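Local coordinates for twitching motility pilus retraction protein (Geobacter sulfurreducens PCA, PDB 5ZFQ) that probably hydrolyses ATP as a hexameric motor that drives retraction of the type IV pilus, and so twitching motility, at residues Asn174-Ile188 / Pro193-Asp207. Numbering follows the deposited sequence.
Sequences NTERHDHIVTIEDPI and PHKSCVVNQREVGAD
Strand 180-185 lies parallel to strand 198-203, the outermost strand, within this chain, of the RecA-like sheet expected of a secretion ATPase, and backbone bonds from V198 N to D179 O through V204 N to E185 O join them. N174, in the last turn of helix 162-176, ties that helix to the loop entering the outer strand. Its CB carries CG anti to the backbone N (chi1 -175°), which turns the amide toward 193-197. CG lies 3.7 Å from K195 CB; OD1 accepts from K195 N at 3.0 Å and from C197 N, the latter in the carbonyl plane; ND2 donates a hydrogen bond to P193 O at 2.8 Å. Asparagine suits this place because one short side chain both accepts and donates, gripping three loop residues. C197, small and weakly polar, fits the loop just before the strand: D179 N donates to its SG, which also packs on I181 CD1 at 3.7 Å.

Farther along, H180 and N200 share a face of the sheet. N200 ND2 donates to H180 NE2 at 3.0 Å, the amide and ring planes nearly perpendicular (89°). Histidine can accept here while its ND1 bonds D222 O; the N200 amide also uses OD1, bonded to T47 of a second subunit.

On the other face, Q201 NE2 donates to E185 OE2 at 2.8 Å on the syn side, carboxylate and amide nearly coplanar; T183 OG1 donates to the anti lone pair of this oxygen, a carboxylate oxygen accommodating both. Beyond the cis peptide before P187, the chain comes alongside E203, whose OE1 also salt-bridges R108: I188 N donates to E203 OE1 at 3.0 Å from above the carboxylate plane.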
loop_
_atom_site.group_PDB
_atom_site.type_symbol
_atom_site.label_atom_id
_atom_site.label_comp_id
_atom_site.label_asym_id
_atom_site.label_seq_id
_atom_site.Cartn_x
_atom_site.Cartn_y
_atom_site.Cartn_z
ATOM N N ASN A 174 20.742 34.153 19.165
ATOM C CA ASN A 174 19.845 34.734 20.144
ATOM C C ASN A 174 20.457 35.924 20.889
ATOM O O ASN A 174 19.736 36.839 21.337
ATOM C CB ASN A 174 19.446 33.634 21.133
ATOM C CG ASN A 174 18.412 34.078 22.157
ATOM O OD1 ASN A 174 17.687 35.047 21.964
ATOM N ND2 ASN A 174 18.357 33.356 23.266
ATOM N N THR A 175 21.783 35.891 21.038
ATOM C CA THR A 175 22.527 36.944 21.716
ATOM C C THR A 175 22.745 38.153 20.796
ATOM O O THR A 175 22.671 39.310 21.231
ATOM C CB THR A 175 23.917 36.438 22.224
ATOM O OG1 THR A 175 23.743 35.378 23.180
ATOM C CG2 THR A 175 24.703 37.566 22.888
ATOM N N GLU A 176 22.999 37.881 19.519
ATOM C CA GLU A 176 23.442 38.927 18.603
ATOM C C GLU A 176 22.345 39.512 17.714
ATOM O O GLU A 176 22.409 40.686 17.375
ATOM C CB GLU A 176 24.576 38.396 17.723
ATOM C CG GLU A 176 25.849 38.062 18.472
ATOM C CD GLU A 176 26.935 37.487 17.565
ATOM O OE1 GLU A 176 26.749 37.437 16.319
ATOM O OE2 GLU A 176 27.983 37.076 18.109
ATOM N N ARG A 177 21.344 38.719 17.333
ATOM C CA ARG A 177 20.344 39.201 16.370
ATOM C C ARG A 177 19.023 39.654 16.994
ATOM O O ARG A 177 18.774 39.431 18.166
ATOM C CB ARG A 177 20.055 38.116 15.327
ATOM C CG ARG A 177 21.280 37.684 14.565
ATOM C CD ARG A 177 21.008 36.634 13.507
ATOM N NE ARG A 177 22.237 35.898 13.222
ATOM C CZ ARG A 177 22.433 35.126 12.159
ATOM N NH1 ARG A 177 21.484 34.971 11.247
ATOM N NH2 ARG A 177 23.594 34.509 12.000
ATOM N N HIS A 178 18.173 40.288 16.199
ATOM C CA HIS A 178 16.807 40.561 16.630
ATOM C C HIS A 178 15.815 39.796 15.749
ATOM O O HIS A 178 15.019 40.391 15.001
ATOM C CB HIS A 178 16.517 42.057 16.602
ATOM C CG HIS A 178 17.496 42.862 17.393
ATOM N ND1 HIS A 178 18.676 43.332 16.857
ATOM C CD2 HIS A 178 17.489 43.245 18.694
ATOM C CE1 HIS A 178 19.346 43.988 17.789
ATOM N NE2 HIS A 178 18.648 43.947 18.911
ATOM N N ASP A 179 15.871 38.470 15.856
ATOM C CA ASP A 179 15.100 37.580 14.994
ATOM C C ASP A 179 14.080 36.799 15.793
ATOM O O ASP A 179 14.080 36.819 17.022
ATOM C CB ASP A 179 16.013 36.590 14.247
ATOM C CG ASP A 179 16.910 37.264 13.210
ATOM O OD1 ASP A 179 16.618 38.423 12.792
ATOM O OD2 ASP A 179 17.910 36.612 12.804
ATOM N N HIS A 180 13.199 36.130 15.063
ATOM C CA HIS A 180 12.278 35.160 15.630
ATOM C C HIS A 180 12.889 33.804 15.337
ATOM O O HIS A 180 13.063 33.454 14.173
ATOM C CB HIS A 180 10.877 35.294 15.019
ATOM C CG HIS A 180 9.920 34.242 15.478
ATOM N ND1 HIS A 180 8.834 33.847 14.729
ATOM C CD2 HIS A 180 9.887 33.499 16.610
ATOM C CE1 HIS A 180 8.167 32.914 15.385
ATOM N NE2 HIS A 180 8.781 32.685 16.531
ATOM N N ILE A 181 13.255 33.081 16.394
ATOM C CA ILE A 181 13.874 31.752 16.289
ATOM C C ILE A 181 12.873 30.651 16.638
ATOM O O ILE A 181 12.411 30.557 17.785
ATOM C CB ILE A 181 15.117 31.596 17.232
ATOM C CG1 ILE A 181 16.194 32.651 16.923
ATOM C CG2 ILE A 181 15.690 30.185 17.133
ATOM C CD1 ILE A 181 17.414 32.569 17.814
ATOM N N VAL A 182 12.536 29.827 15.649
ATOM C CA VAL A 182 11.670 28.657 15.876
ATOM C C VAL A 182 12.467 27.366 15.709
ATOM O O VAL A 182 13.079 27.140 14.660
ATOM C CB VAL A 182 10.475 28.615 14.896
ATOM C CG1 VAL A 182 9.635 27.358 15.131
ATOM C CG2 VAL A 182 9.646 29.895 15.010
ATOM N N THR A 183 12.457 26.519 16.728
ATOM C CA THR A 183 13.097 25.204 16.635
ATOM C C THR A 183 12.040 24.110 16.641
ATOM O O THR A 183 10.977 24.266 17.234
ATOM C CB THR A 183 14.075 24.952 17.815
ATOM O OG1 THR A 183 13.313 24.774 19.014
ATOM C CG2 THR A 183 15.030 26.138 18.010
ATOM N N ILE A 184 12.341 22.994 16.002
ATOM C CA ILE A 184 11.458 21.838 16.029
ATOM C C ILE A 184 12.353 20.654 16.385
ATOM O O ILE A 184 13.223 20.254 15.605
ATOM C CB ILE A 184 10.714 21.669 14.664
ATOM C CG1 ILE A 184 9.823 22.886 14.380
ATOM C CG2 ILE A 184 9.873 20.409 14.626
ATOM C CD1 ILE A 184 9.512 23.080 12.874
ATOM N N GLU A 185 12.176 20.129 17.589
ATOM C CA GLU A 185 13.171 19.241 18.193
ATOM C C GLU A 185 12.584 17.907 18.650
ATOM O O GLU A 185 11.402 17.813 18.988
ATOM C CB GLU A 185 13.851 19.942 19.380
ATOM C CG GLU A 185 14.615 21.219 19.004
ATOM C CD GLU A 185 15.355 21.879 20.174
ATOM O OE1 GLU A 185 16.249 21.227 20.783
ATOM O OE2 GLU A 185 15.055 23.066 20.466
ATOM N N ASP A 186 13.415 16.874 18.673
ATOM C CA ASP A 186 12.951 15.547 19.046
ATOM C C ASP A 186 14.005 14.745 19.805
ATOM O O ASP A 186 14.623 13.834 19.236
ATOM C CB ASP A 186 12.515 14.776 17.794
ATOM C CG ASP A 186 11.812 13.458 18.127
ATOM O OD1 ASP A 186 11.083 13.385 19.160
ATOM O OD2 ASP A 186 12.002 12.491 17.344
ATOM N N PRO A 187 14.183 15.052 21.110
ATOM C CA PRO A 187 13.401 16.057 21.831
ATOM C C PRO A 187 14.158 17.384 21.898
ATOM O O PRO A 187 15.170 17.547 21.207
ATOM C CB PRO A 187 13.262 15.434 23.217
ATOM C CG PRO A 187 14.516 14.606 23.374
ATOM C CD PRO A 187 15.157 14.421 22.019
ATOM N N ILE A 188 13.668 18.321 22.699
ATOM C CA ILE A 188 14.439 19.508 23.001
ATOM C C ILE A 188 15.530 19.070 23.951
ATOM O O ILE A 188 15.240 18.470 24.982
ATOM C CB ILE A 188 13.597 20.634 23.639
ATOM C CG1 ILE A 188 12.636 21.220 22.603
ATOM C CG2 ILE A 188 14.516 21.720 24.237
ATOM C CD1 ILE A 188 11.592 22.144 23.170
ATOM N N PRO A 193 16.382 30.909 26.798
ATOM C CA PRO A 193 15.637 32.077 27.277
ATOM C C PRO A 193 15.606 33.119 26.169
ATOM O O PRO A 193 16.445 33.048 25.269
ATOM C CB PRO A 193 16.478 32.555 28.460
ATOM C CG PRO A 193 17.888 32.227 28.031
ATOM C CD PRO A 193 17.792 30.931 27.243
ATOM N N HIS A 194 14.685 34.066 26.193
ATOM C CA HIS A 194 14.805 35.139 25.211
ATOM C C HIS A 194 16.005 36.004 25.587
ATOM O O HIS A 194 16.190 36.366 26.756
ATOM C CB HIS A 194 13.546 36.007 25.133
ATOM C CG HIS A 194 12.295 35.230 24.881
ATOM N ND1 HIS A 194 12.113 34.469 23.747
ATOM C CD2 HIS A 194 11.170 35.087 25.622
ATOM C CE1 HIS A 194 10.926 33.886 23.806
ATOM N NE2 HIS A 194 10.332 34.243 24.931
ATOM N N LYS A 195 16.836 36.312 24.603
ATOM C CA LYS A 195 17.848 37.336 24.800
ATOM C C LYS A 195 17.472 38.506 23.896
ATOM O O LYS A 195 16.577 39.274 24.253
ATOM C CB LYS A 195 19.244 36.778 24.537
ATOM C CG LYS A 195 19.606 35.733 25.594
ATOM C CD LYS A 195 21.031 35.252 25.540
ATOM C CE LYS A 195 21.262 34.191 26.590
ATOM N NZ LYS A 195 22.654 33.622 26.571
ATOM N N SER A 196 18.099 38.638 22.730
ATOM C CA SER A 196 17.652 39.650 21.762
ATOM C C SER A 196 16.609 39.115 20.767
ATOM O O SER A 196 15.853 39.886 20.182
ATOM C CB SER A 196 18.841 40.217 20.997
ATOM O OG SER A 196 19.689 40.960 21.852
ATOM N N CYS A 197 16.587 37.802 20.564
ATOM C CA CYS A 197 15.615 37.171 19.683
ATOM C C CYS A 197 14.360 36.740 20.439
ATOM O O CYS A 197 14.382 36.613 21.665
ATOM C CB CYS A 197 16.227 35.950 18.983
ATOM S SG CYS A 197 17.593 36.297 17.845
ATOM N N VAL A 198 13.261 36.534 19.719
ATOM C CA VAL A 198 12.123 35.833 20.304
ATOM C C VAL A 198 12.294 34.346 19.983
ATOM O O VAL A 198 12.439 33.970 18.809
ATOM C CB VAL A 198 10.763 36.358 19.765
ATOM C CG1 VAL A 198 9.608 35.460 20.205
ATOM C CG2 VAL A 198 10.516 37.778 20.226
ATOM N N VAL A 199 12.298 33.501 21.009
ATOM C CA VAL A 199 12.541 32.078 20.789
ATOM C C VAL A 199 11.318 31.194 21.105
ATOM O O VAL A 199 10.799 31.202 22.224
ATOM C CB VAL A 199 13.744 31.579 21.630
ATOM C CG1 VAL A 199 14.067 30.129 21.284
ATOM C CG2 VAL A 199 14.961 32.476 21.415
ATOM N N ASN A 200 10.879 30.428 20.106
ATOM C CA ASN A 200 9.813 29.437 20.274
ATOM C C ASN A 200 10.301 28.015 19.944
ATOM O O ASN A 200 10.738 27.750 18.821
ATOM C CB ASN A 200 8.617 29.786 19.391
ATOM C CG ASN A 200 7.771 30.880 19.976
ATOM O OD1 ASN A 200 7.211 30.726 21.061
ATOM N ND2 ASN A 200 7.669 32.005 19.259
ATOM N N GLN A 201 10.228 27.104 20.910
ATOM C CA GLN A 201 10.729 25.745 20.711
ATOM C C GLN A 201 9.603 24.730 20.815
ATOM O O GLN A 201 8.919 24.645 21.837
ATOM C CB GLN A 201 11.810 25.426 21.741
ATOM C CG GLN A 201 12.880 26.478 21.837
ATOM C CD GLN A 201 13.981 26.105 22.796
ATOM O OE1 GLN A 201 14.159 26.754 23.833
ATOM N NE2 GLN A 201 14.737 25.063 22.460
ATOM N N ARG A 202 9.404 23.950 19.766
ATOM C CA ARG A 202 8.342 22.960 19.777
ATOM C C ARG A 202 8.909 21.539 19.898
ATOM O O ARG A 202 9.707 21.092 19.061
ATOM C CB ARG A 202 7.505 23.108 18.513
ATOM C CG ARG A 202 7.270 24.550 18.115
ATOM C CD ARG A 202 6.145 24.631 17.120
ATOM N NE ARG A 202 4.932 23.997 17.634
ATOM C CZ ARG A 202 3.894 23.632 16.891
ATOM N NH1 ARG A 202 3.912 23.805 15.577
ATOM N NH2 ARG A 202 2.833 23.072 17.470
ATOM N N GLU A 203 8.522 20.821 20.939
ATOM C CA GLU A 203 9.013 19.459 21.041
ATOM C C GLU A 203 8.060 18.469 20.346
ATOM O O GLU A 203 6.870 18.367 20.684
ATOM C CB GLU A 203 9.235 19.061 22.499
ATOM C CG GLU A 203 9.832 17.681 22.668
ATOM C CD GLU A 203 10.422 17.491 24.056
ATOM O OE1 GLU A 203 11.271 18.332 24.465
ATOM O OE2 GLU A 203 10.023 16.515 24.744
ATOM N N VAL A 204 8.604 17.762 19.352
ATOM C CA VAL A 204 7.888 16.691 18.681
ATOM C C VAL A 204 7.464 15.669 19.733
ATOM O O VAL A 204 8.250 15.308 20.602
ATOM C CB VAL A 204 8.767 16.016 17.589
ATOM C CG1 VAL A 204 8.029 14.818 16.948
ATOM C CG2 VAL A 204 9.206 17.035 16.551
ATOM N N GLY A 205 6.215 15.229 19.675
ATOM C CA GLY A 205 5.699 14.289 20.655
ATOM C C GLY A 205 4.906 14.991 21.742
ATOM O O GLY A 205 4.132 14.353 22.463
ATOM N N ALA A 206 5.089 16.305 21.859
ATOM C CA ALA A 206 4.460 17.061 22.935
ATOM C C ALA A 206 3.856 18.383 22.444
ATOM O O ALA A 206 2.645 18.571 22.502
ATOM C CB ALA A 206 5.462 17.316 24.043
ATOM N N ASP A 207 4.699 19.300 21.978
ATOM C CA ASP A 207 4.223 20.596 21.496
ATOM C C ASP A 207 3.625 20.472 20.088
ATOM O O ASP A 207 2.674 21.162 19.728
ATOM C CB ASP A 207 5.364 21.618 21.506
ATOM C CG ASP A 207 5.926 21.860 22.902
ATOM O OD1 ASP A 207 5.129 21.957 23.861
ATOM O OD2 ASP A 207 7.158 21.979 23.036
#